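Local atomic coordinates of beta-lactamase (Klebsiella pneumoniae, PDB entry 6M5Q), a protein that probably hydrolyses beta-lactam antibiotics to substituted beta-amino acids as a class C beta-lactamase, and here carries an opened carbapenem covalently attached. Residues Phe67-Leu72 and Phe328-Ala333; Leu72-Ala77 and Phe156-Thr161. The protein carries 1 engineered substitution. All coordinates share one frame; numbering follows the deposited sequence.

From the N terminus, the chain reaches strand 67-68, turns through the segment that carries Ser71, and runs straight into helix 73-86. Interaction 2 closes first: the start of that helix meets residues 156-161, the turn into helix 158-171, after 78 intervening residues. Interaction 1 closes much later, when strand 328-335 of the large antiparallel sheet packs against 67-72, so the smaller loop is nested inside the larger. Leu72 ends one segment and begins the other, but touches across the contact only in interaction 1; the two centres lie about 12 Å apart. Together they fasten the segment carrying Ser71 to the sheet through one contact and to the helical region through the other, and the bound ligand touches both.

Interaction 1. Residues Phe67-Leu72 and Phe328-Ala333; sequences FEVGSL and FGAYIA. With IM2 ((5R)-5-[(1S,2R)-1-formyl-2-hydroxypropyl]-3-[(2-{[(E)-iminomethyl]amino}ethyl)sulfanyl]-4,5-dihydro-1H-pyrrole-2-carbox ylic acid), chain B.
The large antiparallel sheet meets the segment that leads to the active-site serine where Glu68, Val69 and Leu72 pack on Phe328, Ala330 and Ile332, alternate residues of strand 328-335. No hydrogen bond joins the two segments. Glu68 lies over one face of the Phe328 ring, its CB 3.8 Å from the ring centroid in a CH-pi contact, 23° off the normal. Its chain, extended past CG (chi2 171°), runs along the CD1-CE1 side of the ring and out past its rim, so that Glu68 OE1 comes 3.1 Å from Phe328 CD1, the carboxylate tilted 35° to the ring. Thr325 holds OE1, while Tyr205 and the backbone of Val218 hold OE2, which fixes the carboxylate's rotation. At the edge of the same ring, Phe67 CD2 sits 3.8 Å from Phe328 CE2. Next comes the SxxK motif of serine beta-lactamases, Ser71 to Lys74, entered through Gly70 with its positive phi and a turn closed by Leu72 N to Val69 O (3.1 Å). Ser71 OG is bonded to C7 of the ligand at 1.4 Å, an acyl-enzyme. Ala330 CB rests 3.9 Å from Val69 CA. Leu72 CD1 touches that methyl as well and meets Ile332 CD1 at 3.8 Å, whereas the Tyr331 side chain starts away from 67-72 and touches helix 352-365.

Interaction 2. Residues Leu72-Ala77 and Phe156-Thr161; sequences LSKTFA and FSNIGT. Engineered in segment 156-161: Phe156 (natural residue Tyr). With IM2 ((5R)-5-[(1S,2R)-1-formyl-2-hydroxypropyl]-3-[(2-{[(E)-iminomethyl]amino}ethyl)sulfanyl]-4,5-dihydro-1H-pyrrole-2-carbox ylic acid), chain B.
Lys74 sets off with CG anti to its carbonyl carbon (chi1 -59°) and then runs fully extended, carrying NZ from the first turn of helix 73-86 across to Asn158. This joins the lysine of the SxxK motif to the asparagine of the YxN motif of class C enzymes, whose first residue is here Phe156, an engineered replacement for tyrosine. Lys74 NZ donates to Asn158 OD1 at 2.8 Å, in the carbonyl plane, with a C=O...donor angle of 152°. A weak bond of 3.3 Å links Lys74 NZ to Ser157 O. A third, from Lys74 NZ to ligand O32, measures 2.7 Å, so three acceptors fix the end of the lysine. Ser157 O is shared with Thr161 OG1, which donates to it. Thr161 supports the aliphatic part of Lys74, crossing it at about a right angle: Thr161 OG1 lies 3.4 Å from Lys74 CD, and CG2 is 3.6 Å from Lys74 CG and also touches Ala77 CB. Ser157 is the N-cap of helix 158-171, its OG accepting from Gly160 N and also hydrogen-bonded to Gln124 O. The Phe156 ring offers a face to ligand C22, which sits over its centre. Asn158, held at OD1 by the lysine, turns its ND2 to ligand O62 in a 2.9 Å bond with an N-H...acceptor angle of 168°.

Interaction 1. Residues Phe67-Leu72 and Phe328-Ala333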
loop_
_atom_site.group_PDB
_atom_site.type_symbol
_atom_site.label_atom_id
_atom_site.label_comp_id
_atom_site.label_asym_id
_atom_site.label_seq_id
_atom_site.Cartn_x
_atom_site.Cartn_y
_atom_site.Cartn_z
ATOM N N PHE A 67 -11.524 -0.711 6.654
ATOM C CA PHE A 67 -10.716 0.426 7.053
ATOM C C PHE A 67 -10.160 1.092 5.804
ATOM O O PHE A 67 -9.836 0.419 4.814
ATOM C CB PHE A 67 -9.502 -0.060 7.862
ATOM C CG PHE A 67 -9.846 -0.653 9.219
ATOM C CD1 PHE A 67 -10.243 -1.972 9.341
ATOM C CD2 PHE A 67 -9.720 0.102 10.383
ATOM C CE1 PHE A 67 -10.522 -2.529 10.590
ATOM C CE2 PHE A 67 -10.001 -0.470 11.645
ATOM C CZ PHE A 67 -10.392 -1.774 11.736
ATOM N N GLU A 68 -9.989 2.413 5.865
ATOM C CA GLU A 68 -9.178 3.081 4.854
ATOM C C GLU A 68 -7.717 2.731 5.089
ATOM O O GLU A 68 -7.257 2.675 6.228
ATOM C CB GLU A 68 -9.352 4.592 4.970
ATOM C CG GLU A 68 -10.786 5.048 4.711
ATOM C CD GLU A 68 -11.048 6.504 5.030
ATOM O OE1 GLU A 68 -10.117 7.278 5.354
ATOM O OE2 GLU A 68 -12.232 6.872 4.969
ATOM N N VAL A 69 -6.976 2.499 4.009
ATOM C CA VAL A 69 -5.561 2.160 4.125
ATOM C C VAL A 69 -4.644 3.195 3.501
ATOM O O VAL A 69 -3.424 3.013 3.516
ATOM C CB VAL A 69 -5.250 0.748 3.606
ATOM C CG1 VAL A 69 -6.070 -0.269 4.410
ATOM C CG2 VAL A 69 -5.500 0.649 2.098
ATOM N N GLY A 70 -5.182 4.293 3.007
ATOM C CA GLY A 70 -4.331 5.386 2.577
ATOM C C GLY A 70 -3.314 4.934 1.552
ATOM O O GLY A 70 -3.649 4.238 0.583
ATOM N N SER A 71 -2.048 5.304 1.772
ATOM C CA SER A 71 -1.003 5.027 0.794
ATOM C C SER A 71 -0.687 3.549 0.604
ATOM O O SER A 71 0.033 3.230 -0.353
ATOM C CB SER A 71 0.282 5.796 1.116
ATOM O OG SER A 71 0.045 7.201 1.071
ATOM N N LEU A 72 -1.254 2.629 1.393
ATOM C CA LEU A 72 -1.158 1.233 0.950
ATOM C C LEU A 72 -1.800 1.062 -0.418
ATOM O O LEU A 72 -1.460 0.120 -1.148
ATOM C CB LEU A 72 -1.849 0.271 1.919
ATOM C CG LEU A 72 -1.268 0.023 3.305
ATOM C CD1 LEU A 72 -1.927 -1.173 3.975
ATOM C CD2 LEU A 72 0.151 -0.193 3.183
ATOM N N PHE A 328 -7.194 7.344 9.680
ATOM C CA PHE A 328 -6.809 5.936 9.703
ATOM C C PHE A 328 -5.299 5.802 9.600
ATOM O O PHE A 328 -4.620 6.624 8.981
ATOM C CB PHE A 328 -7.428 5.196 8.493
ATOM C CG PHE A 328 -8.923 4.980 8.585
ATOM C CD1 PHE A 328 -9.814 5.958 8.189
ATOM C CD2 PHE A 328 -9.431 3.773 9.041
ATOM C CE1 PHE A 328 -11.199 5.727 8.233
ATOM C CE2 PHE A 328 -10.810 3.539 9.090
ATOM C CZ PHE A 328 -11.688 4.533 8.703
ATOM N N GLY A 329 -4.797 4.704 10.148
ATOM C CA GLY A 329 -3.383 4.375 10.065
ATOM C C GLY A 329 -3.213 2.886 9.831
ATOM O O GLY A 329 -3.711 2.088 10.623
ATOM N N ALA A 330 -2.518 2.521 8.756
ATOM C CA ALA A 330 -2.387 1.134 8.314
ATOM C C ALA A 330 -0.921 0.794 8.107
ATOM O O ALA A 330 -0.084 1.667 7.845
ATOM C CB ALA A 330 -3.148 0.922 6.994
ATOM N N TYR A 331 -0.616 -0.509 8.183
ATOM C CA TYR A 331 0.754 -0.968 7.964
ATOM C C TYR A 331 0.730 -2.423 7.521
ATOM O O TYR A 331 -0.062 -3.222 8.033
ATOM C CB TYR A 331 1.580 -0.860 9.249
ATOM C CG TYR A 331 3.038 -1.220 9.095
ATOM C CD1 TYR A 331 3.845 -0.548 8.206
ATOM C CD2 TYR A 331 3.608 -2.245 9.847
ATOM C CE1 TYR A 331 5.203 -0.852 8.077
ATOM C CE2 TYR A 331 4.957 -2.560 9.725
ATOM C CZ TYR A 331 5.740 -1.867 8.833
ATOM O OH TYR A 331 7.071 -2.201 8.730
ATOM N N ILE A 332 1.587 -2.748 6.563
ATOM C CA ILE A 332 1.850 -4.133 6.165
ATOM C C ILE A 332 3.349 -4.355 6.198
ATOM O O ILE A 332 4.106 -3.514 5.699
ATOM C CB ILE A 332 1.362 -4.412 4.733
ATOM C CG1 ILE A 332 -0.154 -4.433 4.703
ATOM C CG2 ILE A 332 1.992 -5.721 4.178
ATOM C CD1 ILE A 332 -0.712 -4.671 3.298
ATOM N N ALA A 333 3.779 -5.504 6.729
ATOM C CA ALA A 333 5.158 -5.958 6.585
ATOM C C ALA A 333 5.140 -7.464 6.378
ATOM O O ALA A 333 4.328 -8.169 6.988
ATOM C CB ALA A 333 6.013 -5.645 7.809
HETATM C C7 IM2 B . -0.062 7.889 2.228
HETATM C C2 IM2 B . 2.988 9.014 2.725
HETATM C C6 IM2 B . -0.199 9.447 2.131
HETATM C C5 IM2 B . 1.066 10.069 1.841
HETATM C C3 IM2 B . 2.778 8.627 1.290
HETATM O O7 IM2 B . -0.266 7.346 3.271
HETATM C C61 IM2 B . -1.193 9.792 0.980
HETATM O O62 IM2 B . -1.374 11.179 0.982
HETATM C C62 IM2 B . -2.511 9.079 1.198
HETATM N N4 IM2 B . 1.809 9.299 0.705
HETATM C C31 IM2 B . 3.397 7.405 0.660
HETATM O O31 IM2 B . 3.655 6.439 1.412
HETATM O O32 IM2 B . 3.647 7.405 -0.574
HETATM S S21 IM2 B . 4.725 9.359 3.108
HETATM C C22 IM2 B . 5.862 7.919 2.965
HETATM C C23 IM2 B . 5.596 6.653 3.811
HETATM N N24 IM2 B . 6.802 5.809 3.922
HETATM C C25 IM2 B . 6.960 4.341 3.825
HETATM N N26 IM2 B . 6.108 3.409 3.616
HETATM C C1 IM2 B . 2.083 10.012 3.038
#

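Interaction 2. Residues Leu72-Ala77 and Phe156-Thr161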
loop_
_atom_site.group_PDB
_atom_site.type_symbol
_atom_site.label_atom_id
_atom_site.label_comp_id
_atom_site.label_asym_id
_atom_site.label_seq_id
_atom_site.Cartn_x
_atom_site.Cartn_y
_atom_site.Cartn_z
ATOM N N LEU A 72 -1.254 2.629 1.393
ATOM C CA LEU A 72 -1.158 1.233 0.950
ATOM C C LEU A 72 -1.800 1.062 -0.418
ATOM O O LEU A 72 -1.460 0.120 -1.148
ATOM C CB LEU A 72 -1.849 0.271 1.919
ATOM C CG LEU A 72 -1.268 0.023 3.305
ATOM C CD1 LEU A 72 -1.927 -1.173 3.975
ATOM C CD2 LEU A 72 0.151 -0.193 3.183
ATOM N N SER A 73 -2.738 1.957 -0.765
ATOM C CA SER A 73 -3.398 1.916 -2.066
ATOM C C SER A 73 -2.389 1.994 -3.197
ATOM O O SER A 73 -2.652 1.483 -4.291
ATOM C CB SER A 73 -4.379 3.087 -2.195
ATOM O OG SER A 73 -5.321 3.055 -1.134
ATOM N N LYS A 74 -1.236 2.616 -2.958
ATOM C CA LYS A 74 -0.243 2.779 -4.019
ATOM C C LYS A 74 0.330 1.441 -4.465
ATOM O O LYS A 74 0.752 1.306 -5.621
ATOM C CB LYS A 74 0.895 3.687 -3.544
ATOM C CG LYS A 74 0.405 5.072 -3.141
ATOM C CD LYS A 74 1.546 6.025 -2.798
ATOM C CE LYS A 74 0.950 7.419 -2.573
ATOM N NZ LYS A 74 2.010 8.468 -2.452
ATOM N N THR A 75 0.383 0.454 -3.561
ATOM C CA THR A 75 0.891 -0.862 -3.948
ATOM C C THR A 75 -0.031 -1.554 -4.945
ATOM O O THR A 75 0.440 -2.374 -5.739
ATOM C CB THR A 75 1.164 -1.757 -2.736
ATOM O OG1 THR A 75 -0.075 -2.180 -2.151
ATOM C CG2 THR A 75 2.053 -1.045 -1.698
ATOM N N PHE A 76 -1.336 -1.232 -4.931
ATOM C CA PHE A 76 -2.254 -1.779 -5.926
ATOM C C PHE A 76 -2.018 -1.140 -7.283
ATOM O O PHE A 76 -2.074 -1.823 -8.311
ATOM C CB PHE A 76 -3.704 -1.629 -5.451
ATOM C CG PHE A 76 -3.975 -2.419 -4.217
ATOM C CD1 PHE A 76 -3.730 -1.888 -2.948
ATOM C CD2 PHE A 76 -4.363 -3.747 -4.329
ATOM C CE1 PHE A 76 -3.939 -2.661 -1.786
ATOM C CE2 PHE A 76 -4.561 -4.523 -3.182
ATOM C CZ PHE A 76 -4.349 -3.980 -1.915
ATOM N N ALA A 77 -1.723 0.161 -7.313
ATOM C CA ALA A 77 -1.359 0.789 -8.577
ATOM C C ALA A 77 -0.083 0.181 -9.134
ATOM O O ALA A 77 0.029 -0.047 -10.343
ATOM C CB ALA A 77 -1.186 2.305 -8.407
ATOM N N PHE A 156 8.174 11.199 -2.181
ATOM C CA PHE A 156 6.914 10.471 -2.199
ATOM C C PHE A 156 5.857 11.344 -2.847
ATOM O O PHE A 156 5.760 12.535 -2.545
ATOM C CB PHE A 156 6.497 10.102 -0.778
ATOM C CG PHE A 156 7.414 9.110 -0.139
ATOM C CD1 PHE A 156 7.273 7.761 -0.400
ATOM C CD2 PHE A 156 8.445 9.535 0.688
ATOM C CE1 PHE A 156 8.138 6.833 0.165
ATOM C CE2 PHE A 156 9.314 8.617 1.263
ATOM C CZ PHE A 156 9.156 7.261 0.999
ATOM N N SER A 157 5.078 10.762 -3.759
ATOM C CA SER A 157 4.182 11.570 -4.574
ATOM C C SER A 157 2.847 10.880 -4.805
ATOM O O SER A 157 2.808 9.781 -5.368
ATOM C CB SER A 157 4.830 11.907 -5.914
ATOM O OG SER A 157 3.937 12.691 -6.693
ATOM N N ASN A 158 1.746 11.542 -4.424
ATOM C CA ASN A 158 0.441 11.040 -4.840
ATOM C C ASN A 158 0.200 11.286 -6.316
ATOM O O ASN A 158 -0.471 10.482 -6.972
ATOM C CB ASN A 158 -0.681 11.698 -4.049
ATOM C CG ASN A 158 -0.633 11.355 -2.567
ATOM O OD1 ASN A 158 0.029 10.404 -2.146
ATOM N ND2 ASN A 158 -1.389 12.104 -1.772
ATOM N N ILE A 159 0.721 12.392 -6.861
ATOM C CA ILE A 159 0.545 12.678 -8.285
ATOM C C ILE A 159 1.244 11.626 -9.128
ATOM O O ILE A 159 0.666 11.095 -10.078
ATOM C CB ILE A 159 1.067 14.084 -8.631
ATOM C CG1 ILE A 159 0.550 15.122 -7.643
ATOM C CG2 ILE A 159 0.681 14.442 -10.060
ATOM C CD1 ILE A 159 1.110 16.513 -7.934
ATOM N N GLY A 160 2.491 11.309 -8.785
ATOM C CA GLY A 160 3.216 10.281 -9.523
ATOM C C GLY A 160 2.504 8.938 -9.489
ATOM O O GLY A 160 2.369 8.275 -10.515
ATOM N N THR A 161 1.997 8.538 -8.316
ATOM C CA THR A 161 1.272 7.266 -8.252
ATOM C C THR A 161 0.009 7.330 -9.101
ATOM O O THR A 161 -0.379 6.339 -9.747
ATOM C CB THR A 161 0.895 6.925 -6.813
ATOM O OG1 THR A 161 2.043 7.030 -5.972
ATOM C CG2 THR A 161 0.389 5.472 -6.754
HETATM C C7 IM2 B . -0.062 7.889 2.228
HETATM C C2 IM2 B . 2.988 9.014 2.725
HETATM C C6 IM2 B . -0.199 9.447 2.131
HETATM C C5 IM2 B . 1.066 10.069 1.841
HETATM C C3 IM2 B . 2.778 8.627 1.290
HETATM O O7 IM2 B . -0.266 7.346 3.271
HETATM C C61 IM2 B . -1.193 9.792 0.980
HETATM O O62 IM2 B . -1.374 11.179 0.982
HETATM C C62 IM2 B . -2.511 9.079 1.198
HETATM N N4 IM2 B . 1.809 9.299 0.705
HETATM C C31 IM2 B . 3.397 7.405 0.660
HETATM O O31 IM2 B . 3.655 6.439 1.412
HETATM O O32 IM2 B . 3.647 7.405 -0.574
HETATM S S21 IM2 B . 4.725 9.359 3.108
HETATM C C22 IM2 B . 5.862 7.919 2.965
HETATM C C23 IM2 B . 5.596 6.653 3.811
HETATM N N24 IM2 B . 6.802 5.809 3.922
HETATM C C25 IM2 B . 6.960 4.341 3.825
HETATM N N26 IM2 B . 6.108 3.409 3.616
HETATM C C1 IM2 B . 2.083 10.012 3.038
#